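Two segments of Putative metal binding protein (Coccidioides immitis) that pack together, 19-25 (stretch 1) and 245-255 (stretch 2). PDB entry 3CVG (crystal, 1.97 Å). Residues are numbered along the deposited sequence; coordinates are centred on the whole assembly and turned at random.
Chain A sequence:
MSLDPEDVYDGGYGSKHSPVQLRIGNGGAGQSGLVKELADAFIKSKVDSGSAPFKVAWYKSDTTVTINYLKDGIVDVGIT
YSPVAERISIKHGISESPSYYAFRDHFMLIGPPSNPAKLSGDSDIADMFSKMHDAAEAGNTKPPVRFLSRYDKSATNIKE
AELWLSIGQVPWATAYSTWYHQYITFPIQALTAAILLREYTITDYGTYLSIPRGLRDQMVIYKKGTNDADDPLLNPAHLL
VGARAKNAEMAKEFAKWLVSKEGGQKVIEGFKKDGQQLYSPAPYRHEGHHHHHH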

# COMPACT_ATOMS: atom_id res chain seq x y z
N PRO A 19 5.52 2.98 29.67
CA PRO A 19 6.20 4.10 29.02
C PRO A 19 6.24 3.95 27.50
O PRO A 19 6.61 2.89 26.98
CB PRO A 19 7.59 4.05 29.65
CG PRO A 19 7.83 2.58 29.75
CD PRO A 19 6.49 2.06 30.28
N VAL A 20 5.86 5.01 26.78
CA VAL A 20 5.87 4.99 25.32
C VAL A 20 7.17 5.62 24.83
O VAL A 20 7.45 6.77 25.13
CB VAL A 20 4.68 5.78 24.74
CG1 VAL A 20 4.81 5.88 23.23
CG2 VAL A 20 3.37 5.10 25.10
N GLN A 21 7.96 4.86 24.06
CA GLN A 21 9.22 5.39 23.55
C GLN A 21 9.41 5.21 22.05
O GLN A 21 10.54 5.22 21.56
CB GLN A 21 10.39 4.74 24.29
CG GLN A 21 10.42 5.03 25.78
CD GLN A 21 11.68 4.50 26.44
OE1 GLN A 21 11.98 3.31 26.35
NE2 GLN A 21 12.42 5.38 27.10
N LEU A 22 8.31 5.04 21.32
CA LEU A 22 8.36 4.87 19.87
C LEU A 22 6.97 5.01 19.27
O LEU A 22 6.09 4.17 19.49
CB LEU A 22 8.96 3.51 19.50
CG LEU A 22 9.07 3.19 18.00
CD1 LEU A 22 9.87 4.28 17.30
CD2 LEU A 22 9.73 1.83 17.80
N ARG A 23 6.77 6.08 18.49
CA ARG A 23 5.50 6.35 17.84
C ARG A 23 5.69 6.21 16.33
O ARG A 23 6.55 6.87 15.74
CB ARG A 23 5.03 7.75 18.19
CG ARG A 23 4.82 7.99 19.68
CD ARG A 23 4.78 9.47 19.97
NE ARG A 23 6.06 10.10 19.64
CZ ARG A 23 6.23 11.40 19.43
NH1 ARG A 23 5.20 12.23 19.53
NH2 ARG A 23 7.43 11.87 19.13
N ILE A 24 4.87 5.36 15.71
CA ILE A 24 4.96 5.12 14.27
C ILE A 24 3.69 5.50 13.53
O ILE A 24 2.59 5.08 13.90
CB ILE A 24 5.23 3.62 13.98
CG1 ILE A 24 6.38 3.11 14.84
CG2 ILE A 24 5.57 3.44 12.51
CD1 ILE A 24 6.54 1.60 14.78
N GLY A 25 3.83 6.30 12.47
CA GLY A 25 2.69 6.69 11.68
C GLY A 25 2.68 5.85 10.41
O GLY A 25 3.69 5.77 9.71
N ALA A 245 12.20 14.43 15.72
CA ALA A 245 11.66 13.32 16.49
C ALA A 245 12.09 13.23 17.94
O ALA A 245 13.26 13.42 18.29
CB ALA A 245 11.97 12.01 15.78
N LYS A 246 11.11 12.94 18.79
CA LYS A 246 11.33 12.75 20.22
C LYS A 246 11.79 11.29 20.25
O LYS A 246 11.53 10.55 19.31
CB LYS A 246 10.01 12.94 20.96
CG LYS A 246 10.03 12.67 22.45
CD LYS A 246 8.61 12.78 23.00
CE LYS A 246 8.52 12.29 24.44
NZ LYS A 246 7.11 12.27 24.93
N ASN A 247 12.46 10.87 21.31
CA ASN A 247 12.93 9.48 21.37
C ASN A 247 13.81 9.23 20.15
O ASN A 247 13.73 8.17 19.52
CB ASN A 247 11.75 8.50 21.34
CG ASN A 247 10.68 8.83 22.35
OD1 ASN A 247 10.96 8.98 23.54
ND2 ASN A 247 9.44 8.94 21.88
N ALA A 248 14.64 10.21 19.81
CA ALA A 248 15.52 10.12 18.64
C ALA A 248 16.37 8.85 18.55
O ALA A 248 16.34 8.16 17.53
CB ALA A 248 16.43 11.36 18.59
N GLU A 249 17.12 8.55 19.60
CA GLU A 249 17.99 7.37 19.60
C GLU A 249 17.26 6.06 19.33
O GLU A 249 17.82 5.14 18.73
CB GLU A 249 18.76 7.27 20.92
CG GLU A 249 20.25 7.58 20.79
CD GLU A 249 20.60 9.01 21.16
OE1 GLU A 249 20.07 9.94 20.52
OE2 GLU A 249 21.41 9.19 22.10
N MSE A 250 16.01 5.96 19.78
CA MSE A 250 15.23 4.74 19.57
C MSE A 250 14.69 4.65 18.15
O MSE A 250 14.54 3.56 17.61
CB MSE A 250 14.10 4.67 20.58
CG MSE A 250 14.51 3.97 21.85
SE MSE A 250 14.09 2.09 21.81
CE MSE A 250 12.90 2.12 23.33
N ALA A 251 14.40 5.81 17.56
CA ALA A 251 13.91 5.86 16.19
C ALA A 251 15.05 5.36 15.31
O ALA A 251 14.83 4.69 14.30
CB ALA A 251 13.53 7.28 15.82
N LYS A 252 16.27 5.71 15.71
CA LYS A 252 17.47 5.32 14.99
C LYS A 252 17.68 3.82 15.20
O LYS A 252 18.13 3.11 14.30
CB LYS A 252 18.68 6.10 15.54
CG LYS A 252 19.94 5.99 14.70
CD LYS A 252 19.76 6.70 13.36
CE LYS A 252 21.05 6.71 12.56
NZ LYS A 252 20.87 7.40 11.25
N GLU A 253 17.34 3.35 16.40
CA GLU A 253 17.47 1.94 16.74
C GLU A 253 16.47 1.13 15.93
O GLU A 253 16.82 0.10 15.34
CB GLU A 253 17.19 1.73 18.23
CG GLU A 253 18.28 2.23 19.15
CD GLU A 253 19.53 1.38 19.08
OE1 GLU A 253 19.46 0.18 19.41
OE2 GLU A 253 20.58 1.92 18.68
N PHE A 254 15.22 1.58 15.91
CA PHE A 254 14.19 0.88 15.17
C PHE A 254 14.55 0.83 13.69
O PHE A 254 14.47 -0.22 13.06
CB PHE A 254 12.83 1.57 15.33
CG PHE A 254 11.71 0.86 14.63
CD1 PHE A 254 11.37 -0.44 14.98
CD2 PHE A 254 11.01 1.47 13.59
CE1 PHE A 254 10.36 -1.13 14.32
CE2 PHE A 254 10.00 0.79 12.92
CZ PHE A 254 9.67 -0.51 13.29
N ALA A 255 14.96 1.97 13.15
CA ALA A 255 15.34 2.04 11.74
C ALA A 255 16.38 0.97 11.40
O ALA A 255 16.19 0.17 10.48
CB ALA A 255 15.88 3.43 11.40

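The contact joins strand 20-25 to helix 248-255 and the residues just before it. The two axes approach to 7.8 Å, with 58° between their N-to-C directions, so the strand crosses the helix obliquely; the helix residues with an atom pair within 4.5 Å are Met-250, Ala-251 and Phe-254. The contact buries 455 Å², both sides summed, and no hydrogen bond crosses it; the direct contacts between them are packing contacts.

The apolar evidence centres on Phe-254, whose CA-to-CB bond points toward the strand. CD2 of Leu-22 lies 3.9 Å from CG of Phe-254, and the same methyl stands 4.3 Å from the centroid of the Phe-254 ring, 29° off the ring normal. These values describe an off-centre CH-pi contact. CD1 of Ile-24 reaches CE2 of Phe-254 at 4.0 Å, so the ring receives methyls from two residues two positions apart in the strand. Leu-22 starts sideways at CB, but its end comes nearer the helix; with chi1 t and chi2 p, its CD1 also comes within 4.5 Å of CA of Ala-251. The small alanine side chain itself stays farther off.

Selenomethionine Met-250, one turn before Phe-254, has its CA-to-CB bond pointing toward the strand and meets a polar atom: its CE is 3.4 Å from OE1 of Gln-21. This is a close van der Waals approach, with the amide oxygen against a methyl bound to selenium.

Polar groups gather around Asn-247, at the N-cap position, yet they touch without bonding across the contact. The closest CA pair between the stretches is here, Gln-21 CA to Asn-247 CA at 5.9 Å. Gln-21 O lies 3.5 Å from CB of Asn-247, a carbon that offers it no hydrogen bond, and this carbonyl is left buried without a partner anywhere in the model. ND2 of Asn-247 remains 4.1 Å from N of Leu-22 and 4.2 Å from NE of Arg-23; it is satisfied elsewhere in the structure. The Asn-247 side chain makes no capping bond, but its backbone does serve the helix: Ala-251 N donates to Asn-247 O at 3.1 Å.

The last kind is aliphatic packing against a charged group. Arg-23 also begins sideways and brings its end nearer, placing NH2 3.3 Å from CB of Lys-246. CD of Lys-246, a methylene, lies over one face of the Arg-23 guanidinium, 4.5 Å from CZ of Arg-23. The lysine is t at all four chi angles, and its NZ stands 5.6 Å from CZ of Arg-23, farther from the plane than CD.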